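Local coordinates for protein glycosyl hydrolase family 10 (Bacteroides intestinalis DSM 17393, PDB 4QPW) that binds xylan oligosaccharides through this carbohydrate-binding module, part of a larger enzyme that probably hydrolyses the glycosidic bonds of the polysaccharide, at residues D5-Y10 with T58-P63; Y10-Y15 with T30-N34; Y70-V76 with I134-T140. One frame throughout, in Å; residues are numbered along the deposited sequence.

The module illustrates how one sandwich combines different chemistries. Contact 3 is the sheet itself: strands 69-78 and 130-141 joined by a backbone ladder, with apolar side chains toward the interior and lysines, a tyrosine and a methionine on the other face. Contact 1 sits beside it, partly buried, where strand 3-9, the next neighbour of 130-141, receives the loop 58-63 through tyrosine rings and hydroxyls instead of a ladder. Contact 2 lies nearer the surface and depends largely on one lysine amine that collects backbone oxygens. Y10 belongs to contacts 1 and 2, and its backbone N approaches the carbonyl oxygen of K135, tying both to contact 3.

Contact 1: residues D5-Y10 with T58-P63; sequences DYEIDY and TADNLP
Y6 and L62 make the apolar heart of this contact. The CD2 methyl of L62 sits over the middle of one face of the Y6 ring, 3.7 Å from its centroid and 4° off the normal, a well-centred CH-pi contact. With CG anti to the backbone N (chi1 173°), the Y6 ring reaches into the loop, where CE1 meets A59 CB at 3.6 Å. At its base, Y6 CB packs on P63 CD at 3.7 Å, and farther along the strand I8 CG2 touches A59 CB.

The direct polar contacts use two tyrosine hydroxyls. D60 N donates to Y6 OH over 3.2 Å in an almost straight bond (173°), while a water near the ring plane links Y6 OH to OD1 of N61. Y10 OH donates to T58 O at 2.7 Å, approaching from above the carbonyl plane.

Segment 5-10 begins at a classic beta bulge, D5 and Y6 both facing I139, and strand 3-9 continues the sheet beside 130-141. The loop 58-63, not a strand, shares no ladder with this edge; side-chain hydroxyls instead provide partners for two of its backbone polar groups, while carbon contacts of L62, P63 and A59 lie beside them.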
ATOM      1  N   ASP A   5      10.913  -4.942  11.582  1.00  8.83           N
ATOM      2  CA  ASP A   5      10.538  -3.879  12.530  1.00  9.65           C
ATOM      3  C   ASP A   5       9.041  -3.844  12.745  1.00  9.28           C
ATOM      4  O   ASP A   5       8.574  -3.566  13.901  1.00 10.72           O
ATOM      5  CB  ASP A   5      11.001  -2.509  11.983  1.00 10.95           C
ATOM      6  CG  ASP A   5      12.435  -2.391  11.892  1.00 12.33           C
ATOM      7  OD1 ASP A   5      13.029  -2.163  13.004  1.00 15.16           O
ATOM      8  OD2 ASP A   5      13.040  -2.515  10.866  1.00 14.00           O
ATOM      9  N   TYR A   6       8.249  -4.076  11.713  1.00  8.73           N
ATOM     10  CA  TYR A   6       6.780  -3.883  11.706  1.00  8.58           C
ATOM     11  C   TYR A   6       6.176  -4.806  10.702  1.00  8.22           C
ATOM     12  O   TYR A   6       6.728  -4.935   9.548  1.00  8.69           O
ATOM     13  CB  TYR A   6       6.461  -2.446  11.349  1.00  9.05           C
ATOM     14  CG  TYR A   6       5.022  -2.081  11.137  1.00  8.72           C
ATOM     15  CD1 TYR A   6       4.384  -2.380   9.986  1.00  9.39           C
ATOM     16  CD2 TYR A   6       4.275  -1.395  12.112  1.00  9.15           C
ATOM     17  CE1 TYR A   6       3.022  -2.102   9.794  1.00  9.12           C
ATOM     18  CE2 TYR A   6       2.943  -1.028  11.893  1.00  8.58           C
ATOM     19  CZ  TYR A   6       2.328  -1.398  10.748  1.00  8.19           C
ATOM     20  OH  TYR A   6       1.013  -1.075  10.473  1.00  8.91           O
ATOM     21  N   GLU A   7       5.057  -5.388  10.988  1.00  8.40           N
ATOM     22  CA  GLU A   7       4.279  -6.132   9.977  1.00  8.98           C
ATOM     23  C   GLU A   7       2.808  -5.894  10.222  1.00  9.47           C
ATOM     24  O   GLU A   7       2.309  -5.946  11.388  1.00 11.34           O
ATOM     25  CB  GLU A   7       4.541  -7.604  10.075  1.00 13.62           C
ATOM     26  CG  GLU A   7       3.648  -8.581   9.351  1.00 17.01           C
ATOM     27  CD  GLU A   7       3.896  -9.947   9.931  1.00 23.82           C
ATOM     28  OE1 GLU A   7       4.775 -10.560   9.402  1.00 25.75           O
ATOM     29  OE2 GLU A   7       3.305 -10.340  10.924  1.00 30.68           O
ATOM     30  N   ILE A   8       2.043  -5.816   9.176  1.00  9.24           N
ATOM     31  CA  ILE A   8       0.488  -5.985   9.201  1.00  9.69           C
ATOM     32  C   ILE A   8       0.274  -7.085   8.175  1.00 10.13           C
ATOM     33  O   ILE A   8       0.731  -7.007   6.983  1.00 10.90           O
ATOM     34  CB  ILE A   8      -0.217  -4.699   8.888  1.00 12.15           C
ATOM     35  CG1 ILE A   8      -1.734  -4.789   9.084  1.00 15.91           C
ATOM     36  CG2 ILE A   8       0.112  -3.993   7.588  1.00 13.63           C
ATOM     37  CD1 ILE A   8      -2.130  -4.834  10.550  1.00 17.64           C
ATOM     38  N   ASP A   9      -0.386  -8.172   8.560  1.00 10.30           N
ATOM     39  CA  ASP A   9      -0.605  -9.327   7.754  1.00 11.27           C
ATOM     40  C   ASP A   9      -2.109  -9.505   7.537  1.00 10.37           C
ATOM     41  O   ASP A   9      -2.860  -9.964   8.435  1.00 11.79           O
ATOM     42  CB  ASP A   9       0.043 -10.557   8.376  1.00 14.70           C
ATOM     43  CG  ASP A   9      -0.216 -11.795   7.611  1.00 17.13           C
ATOM     44  OD1 ASP A   9      -0.693 -11.781   6.461  1.00 19.65           O
ATOM     45  OD2 ASP A   9       0.104 -12.927   8.144  1.00 24.52           O
ATOM     46  N   TYR A  10      -2.625  -9.211   6.350  1.00  9.46           N
ATOM     47  CA  TYR A  10      -4.037  -9.231   6.027  1.00  9.82           C
ATOM     48  C   TYR A  10      -4.540 -10.667   5.821  1.00 12.36           C
ATOM     49  O   TYR A  10      -5.767 -10.886   5.727  1.00 13.89           O
ATOM     50  CB  TYR A  10      -4.381  -8.381   4.844  1.00  9.28           C
ATOM     51  CG  TYR A  10      -4.089  -6.910   5.107  1.00  9.42           C
ATOM     52  CD1 TYR A  10      -4.833  -6.182   6.036  1.00  9.16           C
ATOM     53  CD2 TYR A  10      -3.087  -6.255   4.441  1.00  8.86           C
ATOM     54  CE1 TYR A  10      -4.561  -4.884   6.282  1.00  9.16           C
ATOM     55  CE2 TYR A  10      -2.819  -4.906   4.705  1.00  9.37           C
ATOM     56  CZ  TYR A  10      -3.559  -4.210   5.636  1.00  9.17           C
ATOM     57  OH  TYR A  10      -3.343  -2.879   5.877  1.00  9.93           O
ATOM     58  N   THR A  58      -1.864   1.540   3.841  1.00  8.42           N
ATOM     59  CA  THR A  58      -1.760   0.069   3.943  1.00  8.72           C
ATOM     60  C   THR A  58      -1.009  -0.377   5.161  1.00  7.89           C
ATOM     61  O   THR A  58      -0.995  -1.607   5.483  1.00  9.27           O
ATOM     62  CB  THR A  58      -1.146  -0.498   2.652  1.00  8.67           C
ATOM     63  OG1 THR A  58       0.120   0.107   2.419  1.00  9.66           O
ATOM     64  CG2 THR A  58      -2.027  -0.338   1.474  1.00  9.59           C
ATOM     65  N   ALA A  59      -0.444   0.550   5.914  1.00  8.63           N
ATOM     66  CA  ALA A  59       0.244   0.351   7.195  1.00  7.77           C
ATOM     67  C   ALA A  59       0.314   1.744   7.845  1.00  8.28           C
ATOM     68  O   ALA A  59       0.208   2.765   7.153  1.00  8.59           O
ATOM     69  CB  ALA A  59       1.654  -0.213   7.011  1.00  8.83           C
ATOM     70  N   ASP A  60       0.521   1.770   9.153  1.00  8.47           N
ATOM     71  CA  ASP A  60       0.504   3.045   9.907  1.00  8.71           C
ATOM     72  C   ASP A  60       1.282   2.846  11.173  1.00  8.81           C
ATOM     73  O   ASP A  60       1.753   1.730  11.487  1.00  9.45           O
ATOM     74  CB  ASP A  60      -1.007   3.355  10.219  1.00 10.71           C
ATOM     75  CG  ASP A  60      -1.298   4.748  10.667  1.00 11.60           C
ATOM     76  OD1 ASP A  60      -0.434   5.575  10.697  1.00 11.58           O
ATOM     77  OD2 ASP A  60      -2.517   4.887  11.088  1.00 12.33           O
ATOM     78  N   ASN A  61       1.500   3.932  11.923  1.00  9.10           N
ATOM     79  CA  ASN A  61       2.161   3.826  13.227  1.00 10.22           C
ATOM     80  C   ASN A  61       3.564   3.235  13.065  1.00  9.59           C
ATOM     81  O   ASN A  61       4.011   2.427  13.904  1.00  9.96           O
ATOM     82  CB  ASN A  61       1.327   2.959  14.222  1.00 12.06           C
ATOM     83  CG  ASN A  61      -0.186   3.201  14.134  1.00 11.38           C
ATOM     84  OD1 ASN A  61      -0.876   2.512  13.489  1.00 11.51           O
ATOM     85  ND2 ASN A  61      -0.612   4.318  14.763  1.00 13.37           N
ATOM     86  N   LEU A  62       4.280   3.631  12.036  1.00  9.26           N
ATOM     87  CA  LEU A  62       5.538   2.951  11.718  1.00  9.65           C
ATOM     88  C   LEU A  62       6.635   3.263  12.690  1.00  9.60           C
ATOM     89  O   LEU A  62       6.792   4.462  13.082  1.00 11.60           O
ATOM     90  CB  LEU A  62       5.941   3.268  10.295  1.00  9.91           C
ATOM     91  CG  LEU A  62       4.989   2.873   9.181  1.00  9.35           C
ATOM     92  CD1 LEU A  62       5.534   3.352   7.843  1.00 10.89           C
ATOM     93  CD2 LEU A  62       4.690   1.383   9.181  1.00  9.59           C
ATOM     94  N   PRO A  63       7.522   2.342  12.971  1.00  9.56           N
ATOM     95  CA  PRO A  63       8.613   2.552  13.979  1.00 10.66           C
ATOM     96  C   PRO A  63       9.852   2.994  13.254  1.00 14.15           C
ATOM     97  O   PRO A  63      10.897   2.124  13.233  1.00 19.90           O
ATOM     98  CB  PRO A  63       8.820   1.175  14.542  1.00 10.21           C
ATOM     99  CG  PRO A  63       8.589   0.259  13.316  1.00 10.91           C
ATOM    100  CD  PRO A  63       7.385   0.913  12.646  1.00  9.75           C
TER
HETATM  101  O   HOH W   1      12.198   0.211  14.140  1.00 27.85           O
HETATM  102  O   HOH W   2      -0.472  -0.176  12.555  1.00  9.79           O

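Contact 2: residues Y10-Y15 with T30-N34; sequences YSTAGY and TIGKN
The amine of K33 is gripped by oxygens on several sides. K33 NZ donates to A13 O at 2.9 Å, and K33 NZ to Y10 O measures 3.0 Å, binding two points of one bend of chain. The two bonds are not alike: NZ lies in the carbonyl plane of Y10, but stands above that of A13, 43° out of it. A water bound to NZ at 2.8 Å reaches on to S11 O, and a salt bridge to D35 supplies a charged partner. In this beta-sandwich module the lysine joins the loop between strands 3-9 and 19-21 to the corner at G32, where the chain passes from strand 29-31 to strand 33-34.

The shape of the K33 chain makes this possible. It is bent in the same sense at chi2, chi3 and chi4, curling back over the loop where an extended chain would run straight on. On the way CG packs against the backbone just past A13, 3.9 Å from G14 CA and close to the backbone N of Y15, while CD approaches CD1 of the Y10 ring. That ring in turn has the carbonyl oxygens of A13 and G14 near its edge, in plane, so the loop is folded round the tyrosine as well as round the lysine.

A smaller apolar contact lies on the other side of the corner from K33, before G32. Y15 leans across toward I31, its hydroxyl held by the backbone oxygen of H57, and L40 and Y56 touch the same side chain. With CG anti to the backbone N (chi1 -174°), the Y15 ring is carried to I31, and its CE2 meets I31 CG2 at 4.0 Å.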
ATOM      1  N   TYR A  10      -2.625  -9.211   6.350  1.00  9.46           N
ATOM      2  CA  TYR A  10      -4.037  -9.231   6.027  1.00  9.82           C
ATOM      3  C   TYR A  10      -4.540 -10.667   5.821  1.00 12.36           C
ATOM      4  O   TYR A  10      -5.767 -10.886   5.727  1.00 13.89           O
ATOM      5  CB  TYR A  10      -4.381  -8.381   4.844  1.00  9.28           C
ATOM      6  CG  TYR A  10      -4.089  -6.910   5.107  1.00  9.42           C
ATOM      7  CD1 TYR A  10      -4.833  -6.182   6.036  1.00  9.16           C
ATOM      8  CD2 TYR A  10      -3.087  -6.255   4.441  1.00  8.86           C
ATOM      9  CE1 TYR A  10      -4.561  -4.884   6.282  1.00  9.16           C
ATOM     10  CE2 TYR A  10      -2.819  -4.906   4.705  1.00  9.37           C
ATOM     11  CZ  TYR A  10      -3.559  -4.210   5.636  1.00  9.17           C
ATOM     12  OH  TYR A  10      -3.343  -2.879   5.877  1.00  9.93           O
ATOM     13  N   SER A  11      -3.633 -11.644   5.886  1.00 13.77           N
ATOM     14  CA  SER A  11      -3.992 -13.068   5.900  1.00 18.63           C
ATOM     15  C   SER A  11      -4.961 -13.236   6.976  1.00 17.67           C
ATOM     16  O   SER A  11      -5.890 -14.109   6.816  1.00 22.35           O
ATOM     17  CB  SER A  11      -2.750 -14.015   6.148  1.00 22.04           C
ATOM     18  OG  SER A  11      -1.611 -13.784   5.198  1.00 22.50           O
ATOM     19  N   THR A  12      -4.795 -12.627   8.144  1.00 15.70           N
ATOM     20  CA  THR A  12      -5.648 -12.633   9.250  1.00 19.90           C
ATOM     21  C   THR A  12      -6.192 -11.260   9.691  1.00 19.31           C
ATOM     22  O   THR A  12      -7.364 -11.237  10.116  1.00 22.66           O
ATOM     23  CB  THR A  12      -4.980 -13.299  10.464  1.00 21.29           C
ATOM     24  OG1 THR A  12      -3.795 -12.575  10.843  1.00 22.23           O
ATOM     25  CG2 THR A  12      -4.533 -14.804  10.122  1.00 22.95           C
ATOM     26  N   ALA A  13      -5.420 -10.155   9.696  1.00 14.56           N
ATOM     27  CA  ALA A  13      -5.876  -8.838  10.166  1.00 12.69           C
ATOM     28  C   ALA A  13      -7.006  -8.272   9.375  1.00 11.35           C
ATOM     29  O   ALA A  13      -7.018  -8.429   8.134  1.00 11.83           O
ATOM     30  CB  ALA A  13      -4.731  -7.818  10.076  1.00 13.63           C
ATOM     31  N   GLY A  14      -7.947  -7.584  10.004  1.00 10.89           N
ATOM     32  CA  GLY A  14      -8.904  -6.754   9.290  1.00 10.17           C
ATOM     33  C   GLY A  14      -8.314  -5.429   8.869  1.00  9.50           C
ATOM     34  O   GLY A  14      -7.072  -5.264   8.934  1.00 10.93           O
ATOM     35  N   TYR A  15      -9.142  -4.546   8.411  1.00  9.43           N
ATOM     36  CA  TYR A  15      -8.737  -3.264   7.910  1.00  9.13           C
ATOM     37  C   TYR A  15      -9.432  -2.126   8.582  1.00  9.28           C
ATOM     38  O   TYR A  15     -10.681  -2.010   8.500  1.00 10.71           O
ATOM     39  CB  TYR A  15      -8.923  -3.149   6.363  1.00 10.40           C
ATOM     40  CG  TYR A  15      -8.380  -1.897   5.764  1.00  8.93           C
ATOM     41  CD1 TYR A  15      -7.005  -1.709   5.654  1.00  9.23           C
ATOM     42  CD2 TYR A  15      -9.172  -0.881   5.350  1.00 10.20           C
ATOM     43  CE1 TYR A  15      -6.442  -0.572   5.084  1.00  8.68           C
ATOM     44  CE2 TYR A  15      -8.663   0.258   4.808  1.00 10.27           C
ATOM     45  CZ  TYR A  15      -7.294   0.429   4.668  1.00  9.07           C
ATOM     46  OH  TYR A  15      -6.841   1.615   4.096  1.00 10.23           O
ATOM     47  N   THR A  30     -14.329   0.166  -4.204  1.00 11.79           N
ATOM     48  CA  THR A  30     -14.430  -0.374  -2.870  1.00 11.95           C
ATOM     49  C   THR A  30     -13.039  -0.661  -2.323  1.00 11.17           C
ATOM     50  O   THR A  30     -12.143  -1.094  -3.048  1.00 11.99           O
ATOM     51  CB  THR A  30     -15.267  -1.629  -2.762  1.00 14.83           C
ATOM     52  OG1 THR A  30     -14.824  -2.585  -3.524  1.00 19.12           O
ATOM     53  CG2 THR A  30     -16.641  -1.396  -3.308  1.00 17.62           C
ATOM     54  N   ILE A  31     -12.839  -0.381  -1.053  1.00 11.09           N
ATOM     55  CA  ILE A  31     -11.603  -0.705  -0.284  1.00 10.48           C
ATOM     56  C   ILE A  31     -11.966  -1.460   0.977  1.00 11.04           C
ATOM     57  O   ILE A  31     -12.785  -0.955   1.794  1.00 13.47           O
ATOM     58  CB  ILE A  31     -10.834   0.571   0.084  1.00 11.08           C
ATOM     59  CG1 ILE A  31     -10.443   1.384  -1.121  1.00 11.50           C
ATOM     60  CG2 ILE A  31      -9.631   0.241   0.952  1.00 11.98           C
ATOM     61  CD1 ILE A  31      -9.855   2.720  -0.798  1.00 11.98           C
ATOM     62  N   GLY A  32     -11.481  -2.686   1.154  1.00 10.91           N
ATOM     63  CA  GLY A  32     -11.728  -3.429   2.382  1.00 11.36           C
ATOM     64  C   GLY A  32     -11.175  -4.831   2.294  1.00 10.32           C
ATOM     65  O   GLY A  32     -10.473  -5.167   1.327  1.00 11.06           O
ATOM     66  N   LYS A  33     -11.494  -5.633   3.266  1.00 10.36           N
ATOM     67  CA  LYS A  33     -10.956  -6.977   3.304  1.00 11.76           C
ATOM     68  C   LYS A  33     -11.660  -7.944   2.475  1.00 13.74           C
ATOM     69  O   LYS A  33     -12.960  -7.941   2.453  1.00 17.64           O
ATOM     70  CB  LYS A  33     -11.038  -7.506   4.723  1.00 13.28           C
ATOM     71  CG  LYS A  33      -9.918  -7.135   5.522  1.00 14.45           C
ATOM     72  CD  LYS A  33      -8.565  -7.789   5.158  1.00 14.62           C
ATOM     73  CE  LYS A  33      -8.516  -9.268   5.049  1.00 14.96           C
ATOM     74  NZ  LYS A  33      -8.610 -10.006   6.364  1.00 16.24           N
ATOM     75  N   ASN A  34     -10.971  -8.812   1.780  1.00 12.59           N
ATOM     76  CA  ASN A  34     -11.512 -10.013   1.119  1.00 13.08           C
ATOM     77  C   ASN A  34     -11.135 -11.147   2.048  1.00 14.46           C
ATOM     78  O   ASN A  34      -9.975 -11.582   2.182  1.00 13.23           O
ATOM     79  CB  ASN A  34     -10.925 -10.195  -0.253  1.00 13.74           C
ATOM     80  CG  ASN A  34     -11.327 -11.499  -0.966  1.00 14.74           C
ATOM     81  OD1 ASN A  34     -11.660 -12.462  -0.328  1.00 14.59           O
ATOM     82  ND2 ASN A  34     -11.322 -11.447  -2.255  1.00 16.27           N
TER
HETATM   83  O   HOH W   3      -8.596 -12.763   6.216  1.00 23.15           O

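Contact 3: residues Y70-V76 with I134-T140; sequences YKLKMMV and IKYVKIT
M75 and Y136 set the pattern on one face of this antiparallel pair. The Y136 ring, with CG between the backbone N and the carbonyl carbon (chi1 58°), leans back over the neighbouring strand and receives M75 CB on one face, 3.7 Å from the ring centroid. M75 SD lies oblique to the same ring in a Met-aromatic contact, and the methionine runs alongside K135, its CE tight against K135 CG at 3.3 Å. Exchanging Y136 for a serine would probably leave M75 CB without its aromatic cover and E107, which bonds the tyrosine hydroxyl, without that partner. Farther along this face K73 crosses T140 at about a right angle, and the amines of K71 and K73 both pair with D2.

On the opposite face the L72 and V137 side chains slant across each other, L72 CD1 meeting V137 CG1 at 3.7 Å. L72 touches F86 and V88, and M74 touches L84, all of strand 82-89. Between the faces runs the ladder, nearly straight at K73 N to K138 O (2.9 Å, 175°). A face of apolar side chains packed on a second sheet, the other mixed with lysines, is what a beta-sandwich gives, the common fold of carbohydrate-binding modules.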
ATOM      1  N   TYR A  70      15.912   1.290   5.694  1.00 11.15           N
ATOM      2  CA  TYR A  70      14.904   0.211   5.832  1.00 10.21           C
ATOM      3  C   TYR A  70      14.556  -0.299   4.512  1.00  9.97           C
ATOM      4  O   TYR A  70      14.900   0.249   3.459  1.00 11.24           O
ATOM      5  CB  TYR A  70      13.597   0.787   6.503  1.00 10.74           C
ATOM      6  CG  TYR A  70      13.810   1.442   7.833  1.00 10.29           C
ATOM      7  CD1 TYR A  70      13.790   0.744   9.003  1.00 10.85           C
ATOM      8  CD2 TYR A  70      14.026   2.858   7.929  1.00 10.39           C
ATOM      9  CE1 TYR A  70      13.944   1.332  10.229  1.00 11.19           C
ATOM     10  CE2 TYR A  70      14.212   3.434   9.120  1.00 10.74           C
ATOM     11  CZ  TYR A  70      14.172   2.697  10.281  1.00 11.12           C
ATOM     12  OH  TYR A  70      14.329   3.354  11.491  1.00 12.42           O
ATOM     13  N   LYS A  71      13.769  -1.413   4.493  1.00  9.81           N
ATOM     14  CA  LYS A  71      13.007  -1.811   3.327  1.00  9.99           C
ATOM     15  C   LYS A  71      11.525  -1.788   3.620  1.00  9.21           C
ATOM     16  O   LYS A  71      11.102  -2.148   4.750  1.00 10.30           O
ATOM     17  CB  LYS A  71      13.302  -3.269   2.899  1.00  9.86           C
ATOM     18  CG  LYS A  71      14.716  -3.485   2.425  1.00 11.24           C
ATOM     19  CD  LYS A  71      14.952  -4.956   2.092  1.00 11.47           C
ATOM     20  CE  LYS A  71      16.407  -5.228   1.696  1.00 12.90           C
ATOM     21  NZ  LYS A  71      16.606  -6.686   1.323  1.00 12.94           N
ATOM     22  N   LEU A  72      10.739  -1.368   2.672  1.00  8.67           N
ATOM     23  CA  LEU A  72       9.319  -1.658   2.627  1.00  9.11           C
ATOM     24  C   LEU A  72       9.131  -2.967   1.829  1.00  9.04           C
ATOM     25  O   LEU A  72       9.693  -3.068   0.694  1.00  9.95           O
ATOM     26  CB  LEU A  72       8.584  -0.533   1.898  1.00  9.77           C
ATOM     27  CG  LEU A  72       7.157  -0.758   1.505  1.00  9.52           C
ATOM     28  CD1 LEU A  72       6.225  -0.873   2.701  1.00 10.38           C
ATOM     29  CD2 LEU A  72       6.668   0.347   0.534  1.00  9.73           C
ATOM     30  N   LYS A  73       8.419  -3.914   2.353  1.00  8.65           N
ATOM     31  CA  LYS A  73       8.049  -5.152   1.644  1.00  8.24           C
ATOM     32  C   LYS A  73       6.580  -5.213   1.530  1.00  8.87           C
ATOM     33  O   LYS A  73       5.847  -5.015   2.548  1.00  9.51           O
ATOM     34  CB  LYS A  73       8.582  -6.398   2.299  1.00  8.51           C
ATOM     35  CG  LYS A  73      10.079  -6.427   2.439  1.00  9.15           C
ATOM     36  CD  LYS A  73      10.640  -7.759   2.933  1.00  9.94           C
ATOM     37  CE  LYS A  73      12.176  -7.745   2.954  1.00  9.45           C
ATOM     38  NZ  LYS A  73      12.739  -9.045   3.332  1.00  9.58           N
ATOM     39  N   MET A  74       6.025  -5.478   0.345  1.00  8.53           N
ATOM     40  CA  MET A  74       4.591  -5.649   0.159  0.50  8.57           C
ATOM     41  C   MET A  74       4.316  -6.779  -0.764  1.00  8.69           C
ATOM     42  O   MET A  74       4.978  -6.824  -1.847  1.00 10.68           O
ATOM     43  CB  MET A  74       4.049  -4.369  -0.411  0.50  8.34           C
ATOM     44  CG  MET A  74       2.553  -4.233  -0.445  0.50  9.66           C
ATOM     45  SD  MET A  74       1.908  -2.779  -1.310  0.50 12.30           S
ATOM     46  CE  MET A  74       3.335  -1.616  -0.444  0.50  4.52           C
ATOM     47  N   MET A  75       3.418  -7.646  -0.432  1.00  8.10           N
ATOM     48  CA  MET A  75       2.981  -8.707  -1.366  1.00  9.06           C
ATOM     49  C   MET A  75       1.693  -8.256  -2.032  1.00  8.67           C
ATOM     50  O   MET A  75       0.696  -7.944  -1.341  1.00  9.07           O
ATOM     51  CB  MET A  75       2.865 -10.025  -0.673  1.00  9.59           C
ATOM     52  CG  MET A  75       2.234 -11.080  -1.580  1.00 11.16           C
ATOM     53  SD  MET A  75       2.555 -12.814  -1.187  1.00 11.23           S
ATOM     54  CE  MET A  75       0.947 -13.447  -0.890  1.00 28.23           C
ATOM     55  N   VAL A  76       1.726  -8.187  -3.358  1.00  8.90           N
ATOM     56  CA  VAL A  76       0.677  -7.534  -4.182  1.00 10.04           C
ATOM     57  C   VAL A  76       0.419  -8.365  -5.410  1.00  9.50           C
ATOM     58  O   VAL A  76       1.368  -8.944  -6.005  1.00 10.60           O
ATOM     59  CB  VAL A  76       1.103  -6.148  -4.621  1.00 11.87           C
ATOM     60  CG1 VAL A  76       0.026  -5.405  -5.412  1.00 11.87           C
ATOM     61  CG2 VAL A  76       1.635  -5.347  -3.490  1.00 13.80           C
ATOM     62  N   ILE A 134      -3.608  -6.965  -1.669  1.00  8.83           N
ATOM     63  CA  ILE A 134      -2.390  -6.754  -0.867  1.00  8.69           C
ATOM     64  C   ILE A 134      -2.452  -7.699   0.295  1.00  8.03           C
ATOM     65  O   ILE A 134      -3.355  -7.679   1.116  1.00  8.80           O
ATOM     66  CB  ILE A 134      -2.291  -5.282  -0.435  1.00  8.79           C
ATOM     67  CG1 ILE A 134      -2.166  -4.392  -1.657  1.00  9.96           C
ATOM     68  CG2 ILE A 134      -1.092  -5.135   0.529  1.00  9.71           C
ATOM     69  CD1 ILE A 134      -2.260  -2.900  -1.357  1.00 10.58           C
ATOM     70  N   LYS A 135      -1.460  -8.619   0.379  1.00  8.13           N
ATOM     71  CA  LYS A 135      -1.478  -9.638   1.406  1.00  8.35           C
ATOM     72  C   LYS A 135      -0.863  -9.176   2.767  1.00  7.87           C
ATOM     73  O   LYS A 135      -1.371  -9.602   3.798  1.00  9.46           O
ATOM     74  CB  LYS A 135      -0.684 -10.847   0.867  1.00  9.25           C
ATOM     75  CG  LYS A 135      -0.820 -12.132   1.557  1.00 12.85           C
ATOM     76  CD  LYS A 135      -2.193 -12.745   1.310  1.00 13.71           C
ATOM     77  CE  LYS A 135      -2.349 -14.130   1.973  1.00 13.48           C
ATOM     78  NZ  LYS A 135      -3.724 -14.658   1.829  1.00 13.10           N
ATOM     79  N   TYR A 136       0.182  -8.399   2.691  1.00  8.18           N
ATOM     80  CA  TYR A 136       0.889  -7.928   3.908  1.00  8.19           C
ATOM     81  C   TYR A 136       1.757  -6.791   3.530  1.00  7.82           C
ATOM     82  O   TYR A 136       2.107  -6.590   2.352  1.00  8.25           O
ATOM     83  CB  TYR A 136       1.723  -9.061   4.597  1.00  9.46           C
ATOM     84  CG  TYR A 136       2.778  -9.699   3.713  1.00  9.24           C
ATOM     85  CD1 TYR A 136       3.996  -9.073   3.464  1.00  9.15           C
ATOM     86  CD2 TYR A 136       2.563 -10.926   3.089  1.00 10.24           C
ATOM     87  CE1 TYR A 136       4.981  -9.688   2.708  1.00  9.79           C
ATOM     88  CE2 TYR A 136       3.501 -11.528   2.320  1.00 10.80           C
ATOM     89  CZ  TYR A 136       4.660 -10.882   2.107  1.00  9.58           C
ATOM     90  OH  TYR A 136       5.705 -11.466   1.279  1.00 12.35           O
ATOM     91  N   VAL A 137       2.173  -6.060   4.586  1.00  7.92           N
ATOM     92  CA  VAL A 137       3.161  -5.007   4.510  1.00  8.22           C
ATOM     93  C   VAL A 137       4.137  -5.155   5.651  1.00  8.32           C
ATOM     94  O   VAL A 137       3.692  -5.373   6.807  1.00 10.00           O
ATOM     95  CB  VAL A 137       2.467  -3.597   4.592  1.00  9.58           C
ATOM     96  CG1 VAL A 137       3.469  -2.516   4.458  1.00 12.81           C
ATOM     97  CG2 VAL A 137       1.411  -3.460   3.511  1.00 12.45           C
ATOM     98  N   LYS A 138       5.429  -5.083   5.365  1.00  8.12           N
ATOM     99  CA  LYS A 138       6.462  -5.137   6.387  1.00  8.28           C
ATOM    100  C   LYS A 138       7.409  -3.979   6.222  1.00  8.16           C
ATOM    101  O   LYS A 138       7.670  -3.543   5.104  1.00  9.10           O
ATOM    102  CB  LYS A 138       7.274  -6.470   6.310  1.00  8.73           C
ATOM    103  CG  LYS A 138       6.468  -7.741   6.423  1.00  9.88           C
ATOM    104  CD  LYS A 138       7.236  -9.013   6.257  1.00 10.30           C
ATOM    105  CE  LYS A 138       6.372 -10.242   6.268  1.00 11.16           C
ATOM    106  NZ  LYS A 138       7.140 -11.510   6.095  1.00 11.58           N
ATOM    107  N   ILE A 139       7.992  -3.578   7.355  1.00  8.05           N
ATOM    108  CA  ILE A 139       9.190  -2.718   7.342  1.00  8.12           C
ATOM    109  C   ILE A 139      10.291  -3.531   7.955  1.00  8.57           C
ATOM    110  O   ILE A 139      10.113  -4.126   9.033  1.00  8.94           O
ATOM    111  CB  ILE A 139       9.005  -1.426   8.174  1.00  8.92           C
ATOM    112  CG1 ILE A 139       7.851  -0.547   7.673  1.00 10.66           C
ATOM    113  CG2 ILE A 139      10.297  -0.655   8.250  1.00 10.15           C
ATOM    114  CD1 ILE A 139       7.946  -0.031   6.316  1.00 12.20           C
ATOM    115  N   THR A 140      11.447  -3.583   7.276  1.00  8.34           N
ATOM    116  CA  THR A 140      12.602  -4.373   7.732  1.00  8.50           C
ATOM    117  C   THR A 140      13.847  -3.500   7.726  1.00  8.97           C
ATOM    118  O   THR A 140      13.915  -2.434   7.140  1.00  9.89           O
ATOM    119  CB  THR A 140      12.812  -5.640   6.877  1.00  8.99           C
ATOM    120  OG1 THR A 140      13.286  -5.312   5.587  1.00  9.85           O
ATOM    121  CG2 THR A 140      11.544  -6.444   6.746  1.00  9.50           C
TER